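Local atomic coordinates of galactan 1,3-beta-galactosidase (Phanerochaete chrysosporium, PDB entry 7BYS), a protein that probably hydrolyses beta-1,3-galactan from the chain end, using a family 43 glycosidase domain joined to a calcium-binding carbohydrate-binding module. Residues A[19-23]-A[257-261]; A[33-37]-A[80-85]; A[97-101]-A[135-140]; A[187-192]-A[242-248]. One frame throughout, in Å; residues are numbered along the deposited sequence.

Contact 1: residues A[19-23]-A[257-261]; sequences AHGAG and GDRWR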
# COMPACT_ATOMS: atom_id res chain seq x y z
N ALA A 19 -6.75 5.86 5.62
CA ALA A 19 -7.51 5.31 4.51
C ALA A 19 -6.86 4.01 4.03
O ALA A 19 -6.42 3.86 2.89
CB ALA A 19 -7.65 6.36 3.40
N HIS A 20 -6.75 3.05 4.94
CA HIS A 20 -6.15 1.76 4.63
C HIS A 20 -7.12 0.91 3.82
O HIS A 20 -8.33 1.10 3.87
CB HIS A 20 -5.74 1.09 5.94
CG HIS A 20 -5.04 2.03 6.88
ND1 HIS A 20 -3.69 2.26 6.83
CD2 HIS A 20 -5.52 2.83 7.87
CE1 HIS A 20 -3.35 3.15 7.75
NE2 HIS A 20 -4.45 3.50 8.40
N GLY A 21 -6.58 -0.03 3.04
CA GLY A 21 -7.44 -0.81 2.18
C GLY A 21 -8.08 0.03 1.08
O GLY A 21 -9.28 -0.14 0.79
N ALA A 22 -7.29 0.89 0.44
CA ALA A 22 -7.76 1.97 -0.43
C ALA A 22 -8.78 1.52 -1.46
O ALA A 22 -8.63 0.48 -2.11
CB ALA A 22 -6.57 2.54 -1.20
N GLY A 23 -9.79 2.37 -1.67
CA GLY A 23 -10.59 2.36 -2.87
C GLY A 23 -10.58 3.75 -3.48
O GLY A 23 -10.80 4.75 -2.77
N GLY A 257 -0.62 -0.07 -2.35
CA GLY A 257 -0.64 -1.13 -1.36
C GLY A 257 -0.61 -0.58 0.05
O GLY A 257 -0.38 0.62 0.29
N ASP A 258 -0.85 -1.48 1.00
CA ASP A 258 -0.76 -1.19 2.43
C ASP A 258 0.43 -1.94 3.01
O ASP A 258 0.68 -3.09 2.66
CB ASP A 258 -2.00 -1.72 3.17
CG ASP A 258 -3.27 -0.98 2.79
OD1 ASP A 258 -3.39 0.21 3.15
OD2 ASP A 258 -4.14 -1.59 2.14
N ARG A 259 1.16 -1.28 3.93
CA ARG A 259 2.13 -1.97 4.77
C ARG A 259 1.47 -2.10 6.14
O ARG A 259 1.45 -1.15 6.92
CB ARG A 259 3.46 -1.22 4.87
CG ARG A 259 4.44 -1.88 5.85
CD ARG A 259 5.82 -1.25 5.77
NE ARG A 259 6.38 -1.46 4.44
CZ ARG A 259 7.25 -0.66 3.84
NH1 ARG A 259 7.70 0.45 4.43
NH2 ARG A 259 7.65 -0.96 2.61
N TRP A 260 0.88 -3.27 6.40
CA TRP A 260 0.13 -3.47 7.62
C TRP A 260 1.08 -3.61 8.80
O TRP A 260 2.06 -4.37 8.74
CB TRP A 260 -0.71 -4.74 7.51
CG TRP A 260 -1.76 -4.67 6.44
CD1 TRP A 260 -1.82 -5.44 5.32
CD2 TRP A 260 -2.89 -3.80 6.40
NE1 TRP A 260 -2.92 -5.09 4.58
CE2 TRP A 260 -3.60 -4.09 5.22
CE3 TRP A 260 -3.38 -2.80 7.26
CZ2 TRP A 260 -4.77 -3.43 4.86
CZ3 TRP A 260 -4.55 -2.14 6.90
CH2 TRP A 260 -5.23 -2.46 5.72
N ARG A 261 0.78 -2.90 9.88
CA ARG A 261 1.58 -2.97 11.10
C ARG A 261 0.65 -3.43 12.21
O ARG A 261 0.02 -2.60 12.88
CB ARG A 261 2.19 -1.61 11.40
CG ARG A 261 3.23 -1.70 12.47
CD ARG A 261 3.92 -0.40 12.63
NE ARG A 261 4.90 -0.50 13.70
CZ ARG A 261 5.74 0.48 14.00
NH1 ARG A 261 5.69 1.60 13.30
NH2 ARG A 261 6.61 0.33 14.99
O HOH W 1 -4.62 1.99 1.45
O HOH W 2 -1.93 0.97 5.22
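Asp-258 and Trp-260 meet His-20 and Gly-21 where the last blade of the five-bladed beta-propeller, the family 43 catalytic fold, closes against the first. The tight part is the grip of one carboxylate on one amide. Both oxygens of Asp-258 accept the N-H of Gly-21 on their syn sides, with OD2 at 3.0 Å from Gly-21 N and OD1 at 3.2 Å. The longer bond is the straighter, 160° against 138°, and the amide is tilted out of the carboxylate plane. The backbone bends sharply at Gly-21, in a left-handed conformation that suits a residue without a side chain. Beside this, the indole of Trp-260 folds back over Asp-258 CB, its CG anti to its own carbonyl carbon, and this carries its far rim to His-20, with Trp-260 CZ3 and CH2 each 3.6 Å from His-20 CB. The two side chains run past each other in opposite directions. The indole NE1 is held by Gln-242, a galactose-binding residue, and His-20 NE2 by Gln-18. On the other side the contact is made through two bound waters rather than direct packing. One donates to Ala-19 O and to Asp-258 OD1 while accepting from Ala-22 N. The other lies in the plane of the imidazole, 2.7 Å from His-20 ND1, and gives a hydrogen to Asp-258 OD1 at 2.6 Å, the third donor on that single oxygen.

Contact 2: residues A[33-37]-A[80-85]; sequences WFGED and VERPKV
Phe-34 and Val-85 carry the apolar end of the contact. CG2 of Val-85 sits over the centre of the phenyl face, 3.6 Å from the ring centroid and 9° off its normal, a CH-pi contact with the two side chains roughly perpendicular. The methyl is placed there because it lies anti to the carbonyl carbon of Val-85, with CG1 anti to the backbone N (chi1 -179°). Next along the strands, Pro-83 presses CG against Gly-35 CA at 3.6 Å and more loosely toward Phe-34 CB. With a leucine in place of Phe-34 the flat ring is gone, and the Val-85 methyl would probably lose its CH-pi face and have a gap beneath it. The polar contact is made by Glu-36, whose extended chain delivers OE2 to the backbone of Arg-82: Arg-82 N donates to OE2 at 2.8 Å, nearly straight at 161°, on the anti lone pair. The same oxygen lies 3.5 Å from Glu-81 CB, while OE1 of Glu-36 forms a salt bridge with Lys-38. Within 80-85, Lys-84 NZ donates to Pro-83 O from above the carbonyl plane (2.9 Å) and also reaches Ala-22 O. Glu-81 and Arg-82, both galactose-binding residues, find their polar partners in Tyr-105 and Asn-243. Strands 33-36 and 80-85 run antiparallel with axes 6.0 Å apart yet belong to different sheets, and this joining by side chains is the seam between two adjacent blades of the beta-propeller.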
# COMPACT_ATOMS: atom_id res chain seq x y z
N TRP A 33 -10.41 9.17 -2.33
CA TRP A 33 -9.74 8.05 -1.68
C TRP A 33 -10.58 7.66 -0.47
O TRP A 33 -10.71 8.45 0.47
CB TRP A 33 -8.32 8.48 -1.31
CG TRP A 33 -7.48 7.44 -0.63
CD1 TRP A 33 -7.83 6.16 -0.29
CD2 TRP A 33 -6.12 7.61 -0.19
NE1 TRP A 33 -6.77 5.53 0.33
CE2 TRP A 33 -5.71 6.40 0.41
CE3 TRP A 33 -5.21 8.68 -0.24
CZ2 TRP A 33 -4.43 6.22 0.93
CZ3 TRP A 33 -3.94 8.50 0.29
CH2 TRP A 33 -3.56 7.29 0.87
N PHE A 34 -11.19 6.48 -0.53
CA PHE A 34 -11.92 5.90 0.58
C PHE A 34 -11.05 4.85 1.25
O PHE A 34 -10.30 4.14 0.58
CB PHE A 34 -13.19 5.20 0.09
CG PHE A 34 -14.12 6.10 -0.65
CD1 PHE A 34 -14.02 6.26 -2.02
CD2 PHE A 34 -15.12 6.77 0.03
CE1 PHE A 34 -14.89 7.11 -2.70
CE2 PHE A 34 -15.98 7.62 -0.65
CZ PHE A 34 -15.87 7.79 -2.01
N GLY A 35 -11.17 4.72 2.56
CA GLY A 35 -10.39 3.69 3.21
C GLY A 35 -10.84 3.47 4.63
O GLY A 35 -11.76 4.13 5.13
N GLU A 36 -10.16 2.53 5.28
CA GLU A 36 -10.42 2.22 6.69
C GLU A 36 -9.72 3.24 7.58
O GLU A 36 -8.51 3.44 7.47
CB GLU A 36 -9.89 0.82 7.01
CG GLU A 36 -10.38 -0.25 6.06
CD GLU A 36 -9.39 -1.40 5.93
OE1 GLU A 36 -8.43 -1.47 6.73
OE2 GLU A 36 -9.54 -2.22 5.02
N ASP A 37 -10.48 3.85 8.50
CA ASP A 37 -9.88 4.73 9.51
C ASP A 37 -9.41 3.84 10.66
O ASP A 37 -10.23 3.22 11.34
CB ASP A 37 -10.92 5.74 9.98
CG ASP A 37 -10.37 6.74 10.99
OD1 ASP A 37 -9.29 6.50 11.57
OD2 ASP A 37 -11.02 7.78 11.21
N VAL A 80 -15.10 -3.75 8.96
CA VAL A 80 -15.44 -3.13 7.68
C VAL A 80 -14.11 -2.88 6.98
O VAL A 80 -13.32 -2.06 7.45
CB VAL A 80 -16.21 -1.81 7.85
CG1 VAL A 80 -16.30 -1.07 6.52
CG2 VAL A 80 -17.60 -2.07 8.41
N GLU A 81 -13.86 -3.59 5.87
CA GLU A 81 -12.55 -3.55 5.24
C GLU A 81 -12.66 -3.32 3.74
O GLU A 81 -13.65 -3.70 3.11
CB GLU A 81 -11.76 -4.84 5.50
CG GLU A 81 -11.20 -4.91 6.94
CD GLU A 81 -10.53 -6.22 7.29
OE1 GLU A 81 -10.51 -7.14 6.45
OE2 GLU A 81 -10.03 -6.34 8.42
N ARG A 82 -11.61 -2.73 3.20
CA ARG A 82 -11.41 -2.59 1.76
C ARG A 82 -12.61 -1.98 1.03
O ARG A 82 -13.12 -2.56 0.08
CB ARG A 82 -10.99 -3.92 1.14
CG ARG A 82 -9.64 -4.41 1.68
CD ARG A 82 -9.24 -5.77 1.12
NE ARG A 82 -7.97 -6.22 1.73
CZ ARG A 82 -6.77 -5.79 1.37
NH1 ARG A 82 -6.61 -4.93 0.37
NH2 ARG A 82 -5.70 -6.26 2.00
N PRO A 83 -13.06 -0.79 1.45
CA PRO A 83 -14.18 -0.15 0.75
C PRO A 83 -13.81 0.16 -0.69
O PRO A 83 -12.66 0.43 -1.02
CB PRO A 83 -14.40 1.13 1.55
CG PRO A 83 -13.01 1.46 2.08
CD PRO A 83 -12.42 0.12 2.42
N LYS A 84 -14.82 0.13 -1.56
CA LYS A 84 -14.68 0.43 -2.98
C LYS A 84 -15.96 1.16 -3.37
O LYS A 84 -17.03 0.82 -2.87
CB LYS A 84 -14.56 -0.87 -3.81
CG LYS A 84 -13.41 -1.81 -3.39
CD LYS A 84 -12.05 -1.28 -3.80
CE LYS A 84 -10.95 -2.06 -3.08
NZ LYS A 84 -10.57 -1.43 -1.75
N VAL A 85 -15.85 2.18 -4.22
CA VAL A 85 -17.02 2.97 -4.62
C VAL A 85 -17.01 3.16 -6.13
O VAL A 85 -15.98 3.53 -6.72
CB VAL A 85 -17.06 4.35 -3.93
CG1 VAL A 85 -18.31 5.12 -4.36
CG2 VAL A 85 -17.05 4.21 -2.41

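Contact 3: residues A[97-101]-A[135-140]; sequences WFHSD and SRDESI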
# COMPACT_ATOMS: atom_id res chain seq x y z
N TRP A 97 -19.12 -0.84 -1.84
CA TRP A 97 -19.05 -2.21 -1.36
C TRP A 97 -17.87 -2.35 -0.40
O TRP A 97 -16.88 -1.61 -0.49
CB TRP A 97 -18.87 -3.21 -2.51
CG TRP A 97 -20.10 -3.39 -3.36
CD1 TRP A 97 -20.77 -2.42 -4.03
CD2 TRP A 97 -20.78 -4.62 -3.61
NE1 TRP A 97 -21.85 -2.97 -4.68
CE2 TRP A 97 -21.87 -4.32 -4.45
CE3 TRP A 97 -20.59 -5.95 -3.21
CZ2 TRP A 97 -22.78 -5.30 -4.89
CZ3 TRP A 97 -21.49 -6.93 -3.65
CH2 TRP A 97 -22.56 -6.59 -4.48
N PHE A 98 -17.99 -3.28 0.54
CA PHE A 98 -16.90 -3.52 1.47
C PHE A 98 -16.98 -4.94 1.99
O PHE A 98 -18.03 -5.59 1.92
CB PHE A 98 -16.88 -2.50 2.62
CG PHE A 98 -18.19 -2.37 3.36
CD1 PHE A 98 -19.15 -1.45 2.96
CD2 PHE A 98 -18.44 -3.15 4.48
CE1 PHE A 98 -20.35 -1.31 3.66
CE2 PHE A 98 -19.64 -3.01 5.19
CZ PHE A 98 -20.59 -2.10 4.77
N HIS A 99 -15.87 -5.42 2.53
CA HIS A 99 -15.84 -6.69 3.25
C HIS A 99 -16.46 -6.45 4.62
O HIS A 99 -15.97 -5.59 5.38
CB HIS A 99 -14.40 -7.17 3.36
CG HIS A 99 -14.20 -8.37 4.24
ND1 HIS A 99 -12.94 -8.78 4.63
CD2 HIS A 99 -15.07 -9.27 4.77
CE1 HIS A 99 -13.04 -9.86 5.39
NE2 HIS A 99 -14.32 -10.17 5.49
N SER A 100 -17.54 -7.16 4.91
CA SER A 100 -18.27 -7.03 6.17
C SER A 100 -18.06 -8.31 6.96
O SER A 100 -18.29 -9.41 6.44
CB SER A 100 -19.75 -6.80 5.85
OG SER A 100 -20.55 -6.83 7.02
N ASP A 101 -17.59 -8.19 8.20
CA ASP A 101 -17.27 -9.41 8.93
C ASP A 101 -17.42 -9.20 10.43
O ASP A 101 -17.61 -8.08 10.92
CB ASP A 101 -15.87 -9.94 8.58
CG ASP A 101 -15.87 -11.44 8.31
OD1 ASP A 101 -16.48 -12.19 9.11
OD2 ASP A 101 -15.29 -11.87 7.28
N SER A 135 -17.35 -14.42 1.15
CA SER A 135 -16.57 -13.34 0.56
C SER A 135 -15.78 -12.68 1.67
O SER A 135 -16.37 -12.20 2.65
CB SER A 135 -17.50 -12.32 -0.12
OG SER A 135 -16.76 -11.26 -0.71
N ARG A 136 -14.46 -12.65 1.53
CA ARG A 136 -13.61 -11.97 2.50
C ARG A 136 -12.94 -10.78 1.82
O ARG A 136 -13.63 -9.81 1.50
CB ARG A 136 -12.68 -12.94 3.22
CG ARG A 136 -13.44 -13.79 4.22
CD ARG A 136 -12.54 -14.76 4.98
NE ARG A 136 -13.28 -15.51 5.99
CZ ARG A 136 -13.98 -16.62 5.74
NH1 ARG A 136 -14.07 -17.11 4.52
NH2 ARG A 136 -14.61 -17.23 6.74
N ASP A 137 -11.63 -10.81 1.56
CA ASP A 137 -11.04 -9.71 0.79
C ASP A 137 -11.77 -9.59 -0.54
O ASP A 137 -12.07 -10.59 -1.20
CB ASP A 137 -9.58 -10.01 0.46
CG ASP A 137 -8.62 -9.70 1.58
OD1 ASP A 137 -9.05 -9.45 2.72
OD2 ASP A 137 -7.41 -9.76 1.32
N GLU A 138 -12.06 -8.35 -0.94
CA GLU A 138 -12.81 -8.13 -2.17
C GLU A 138 -12.35 -6.85 -2.83
O GLU A 138 -11.68 -6.01 -2.22
CB GLU A 138 -14.33 -8.11 -1.93
CG GLU A 138 -14.83 -7.20 -0.81
CD GLU A 138 -14.48 -5.73 -0.99
OE1 GLU A 138 -13.93 -5.15 -0.04
OE2 GLU A 138 -14.71 -5.15 -2.08
N SER A 139 -12.73 -6.70 -4.09
CA SER A 139 -12.70 -5.41 -4.75
C SER A 139 -13.89 -5.34 -5.70
O SER A 139 -14.59 -6.34 -5.93
CB SER A 139 -11.37 -5.18 -5.46
OG SER A 139 -11.31 -3.90 -6.05
N ILE A 140 -14.10 -4.16 -6.27
CA ILE A 140 -15.13 -3.93 -7.28
C ILE A 140 -14.42 -3.38 -8.49
O ILE A 140 -13.64 -2.42 -8.38
CB ILE A 140 -16.19 -2.92 -6.78
CG1 ILE A 140 -16.92 -3.44 -5.54
CG2 ILE A 140 -17.17 -2.55 -7.91
CD1 ILE A 140 -17.79 -4.62 -5.81
O HOH W 3 -10.70 -7.58 3.69
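Beside Asp-137 in the galactose-binding pocket, the imidazole of His-99 lies across the backbone of Arg-136. The carbonyl oxygen of Arg-136 stands over one ring face, 3.1 Å from His-99 CG, and Arg-136 CA makes a CH-pi contact on the same ring, 3.6 Å from its centroid. With CG anti to the His-99 backbone N (chi1 172°), the ring spans the seam and is pinned at its edge: NE2 donates to Asp-101 OD2 at 2.7 Å, using the anti lone pair, and a water in the ring plane links ND1 to Asp-137 OD1. Asp-137 OD2 is held by the backbone N of Ala-188. The strands, antiparallel and 7.0 Å apart at their axes, lie in adjacent blades of the five-bladed propeller and meet through side chains set against side chains and backbone. Glu-138 bends back at chi2 (59°) to bring OE1 within 3.2 Å of His-99 N; OE2, also buried, finds no hydrogen-bond partner. At the far end Ile-140 lays CD1 over the five-membered ring of Trp-97, 3.9 Å from the centroid, in a CH-pi contact, while the indole NE1 bonds to Tyr-171 O.

Contact 4: residues A[187-192]-A[242-248]; sequences EAPGIV and QNAFDLP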
# COMPACT_ATOMS: atom_id res chain seq x y z
N GLU A 187 -6.01 -13.24 -2.39
CA GLU A 187 -6.78 -12.20 -1.74
C GLU A 187 -6.26 -10.84 -2.19
O GLU A 187 -5.51 -10.73 -3.17
CB GLU A 187 -6.87 -12.41 -0.22
CG GLU A 187 -5.54 -12.29 0.50
CD GLU A 187 -5.69 -12.51 2.00
OE1 GLU A 187 -6.79 -12.87 2.47
OE2 GLU A 187 -4.69 -12.30 2.73
N ALA A 188 -6.71 -9.78 -1.51
CA ALA A 188 -6.35 -8.40 -1.85
C ALA A 188 -6.38 -8.11 -3.35
O ALA A 188 -5.39 -7.63 -3.93
CB ALA A 188 -4.97 -8.08 -1.25
N PRO A 189 -7.49 -8.40 -4.03
CA PRO A 189 -7.51 -8.26 -5.49
C PRO A 189 -7.73 -6.82 -5.94
O PRO A 189 -8.29 -5.99 -5.24
CB PRO A 189 -8.72 -9.10 -5.90
CG PRO A 189 -9.67 -8.96 -4.73
CD PRO A 189 -8.75 -8.97 -3.52
N GLY A 190 -7.29 -6.57 -7.18
CA GLY A 190 -7.77 -5.43 -7.94
C GLY A 190 -7.58 -5.71 -9.41
O GLY A 190 -6.71 -6.50 -9.79
N ILE A 191 -8.39 -5.07 -10.26
CA ILE A 191 -8.24 -5.19 -11.71
C ILE A 191 -8.08 -3.81 -12.33
O ILE A 191 -8.80 -2.87 -11.97
CB ILE A 191 -9.39 -5.97 -12.40
CG1 ILE A 191 -9.25 -7.47 -12.10
CG2 ILE A 191 -9.43 -5.68 -13.92
CD1 ILE A 191 -10.45 -8.32 -12.53
N VAL A 192 -7.13 -3.70 -13.25
CA VAL A 192 -6.96 -2.50 -14.04
C VAL A 192 -6.89 -2.91 -15.51
O VAL A 192 -6.29 -3.94 -15.85
CB VAL A 192 -5.71 -1.71 -13.58
CG1 VAL A 192 -4.45 -2.51 -13.79
CG2 VAL A 192 -5.64 -0.36 -14.28
N GLN A 242 0.98 -5.11 0.59
CA GLN A 242 -0.11 -5.95 0.09
C GLN A 242 -1.02 -5.08 -0.75
O GLN A 242 -1.37 -3.96 -0.34
CB GLN A 242 -0.91 -6.54 1.24
CG GLN A 242 -1.98 -7.53 0.77
CD GLN A 242 -2.80 -8.09 1.90
OE1 GLN A 242 -3.02 -7.44 2.91
NE2 GLN A 242 -3.27 -9.33 1.73
N ASN A 243 -1.39 -5.59 -1.93
CA ASN A 243 -2.22 -4.84 -2.86
C ASN A 243 -3.47 -4.29 -2.19
O ASN A 243 -4.09 -4.95 -1.35
CB ASN A 243 -2.63 -5.76 -4.00
CG ASN A 243 -3.22 -5.01 -5.17
OD1 ASN A 243 -2.63 -4.03 -5.64
ND2 ASN A 243 -4.36 -5.45 -5.66
N ALA A 244 -3.86 -3.08 -2.61
CA ALA A 244 -5.11 -2.45 -2.16
C ALA A 244 -5.91 -1.93 -3.35
O ALA A 244 -7.12 -2.18 -3.44
CB ALA A 244 -4.85 -1.31 -1.18
N PHE A 245 -5.26 -1.23 -4.27
CA PHE A 245 -5.96 -0.65 -5.41
C PHE A 245 -4.97 -0.44 -6.54
O PHE A 245 -3.82 -0.06 -6.29
CB PHE A 245 -6.65 0.68 -5.06
CG PHE A 245 -7.78 1.02 -6.00
CD1 PHE A 245 -9.06 0.51 -5.80
CD2 PHE A 245 -7.54 1.82 -7.12
CE1 PHE A 245 -10.09 0.80 -6.69
CE2 PHE A 245 -8.57 2.11 -8.01
CZ PHE A 245 -9.84 1.60 -7.79
N ASP A 246 -5.43 -0.65 -7.77
CA ASP A 246 -4.56 -0.55 -8.94
C ASP A 246 -5.20 0.46 -9.88
O ASP A 246 -6.22 0.17 -10.52
CB ASP A 246 -4.40 -1.93 -9.55
CG ASP A 246 -4.03 -2.94 -8.50
OD1 ASP A 246 -2.94 -2.75 -7.89
OD2 ASP A 246 -4.84 -3.86 -8.24
N LEU A 247 -4.63 1.67 -9.91
CA LEU A 247 -5.26 2.80 -10.59
C LEU A 247 -4.67 2.96 -11.98
O LEU A 247 -3.45 2.97 -12.12
CB LEU A 247 -5.00 4.08 -9.79
CG LEU A 247 -5.77 5.29 -10.32
CD1 LEU A 247 -7.24 5.20 -9.94
CD2 LEU A 247 -5.17 6.58 -9.76
N PRO A 248 -5.47 3.09 -13.04
CA PRO A 248 -4.88 3.35 -14.36
C PRO A 248 -4.16 4.69 -14.39
O PRO A 248 -4.56 5.65 -13.72
CB PRO A 248 -6.08 3.34 -15.31
CG PRO A 248 -7.28 3.42 -14.47
CD PRO A 248 -6.94 2.96 -13.08
O HOH W 4 -8.63 -3.28 -5.52
O HOH W 5 -8.83 -0.33 -10.99
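Asn-243 reaches across to the backbone of Ala-188, its CG anti to its own N (chi1 -167°). ND2 donates to Ala-188 O at 3.0 Å, the donor tilted from the carbonyl plane, and its second N-H goes to Asp-246 OD2 at 3.1 Å. Both acceptors lie near the amide plane, which fixes the rotation of the group. Asp-246 in turn lays OD2 on Gly-190 CA at 3.3 Å, where the absence of a side chain on Gly-190 permits this approach. Gln-242 extends toward Glu-187 and crosses it at about a right angle, the amide and carboxylate planes 58° apart; the bond from NE2 to OE2 is weak, at 3.4 Å. The galactose-binding Gln-242 has stronger partners in Trp-260 and Ser-203. The methyl of Ala-188 packs on Asn-243 O, and at the other end Val-192 CG2 slides along Pro-248, 3.8 Å from CD. If Asn-243 were cut back to an alanine, Ala-188 O and Asp-246 OD2 would probably be left without their shared donor and the Asp-246 carboxyl freed to turn. Strands 189-192 and 242-248 run parallel as the inner strands of neighbouring propeller blades; a classic beta bulge at Ala-244 and Phe-245 faces Met-256. Waters knit them, one taking Pro-189 O and Ala-244 O, another Ile-191 O and Asp-246 O. The 2.6 Å between Asn-243 OD1 and Asp-246 OD1 may mean that the buried carboxyl is protonated.

From the N terminus, contact 1 opens first and closes last: 19-23 meets 257-261 after 233 intervening residues, joining the first and fifth blades and shutting the propeller ring. The other three nest inside that loop in series, none crossing another. Contact 2 ties the first blade to the second, and contact 3 the second to the third. Contact 4 joins the fourth to the fifth. Third and fourth blades meet where contacts 3 and 4 touch. Arg-82 of contact 2 reaches contact 4, and a backbone hydrogen bond between His-20 and Glu-36 links contacts 1 and 2. Galactose-binding residues thus come from several blades around one pocket.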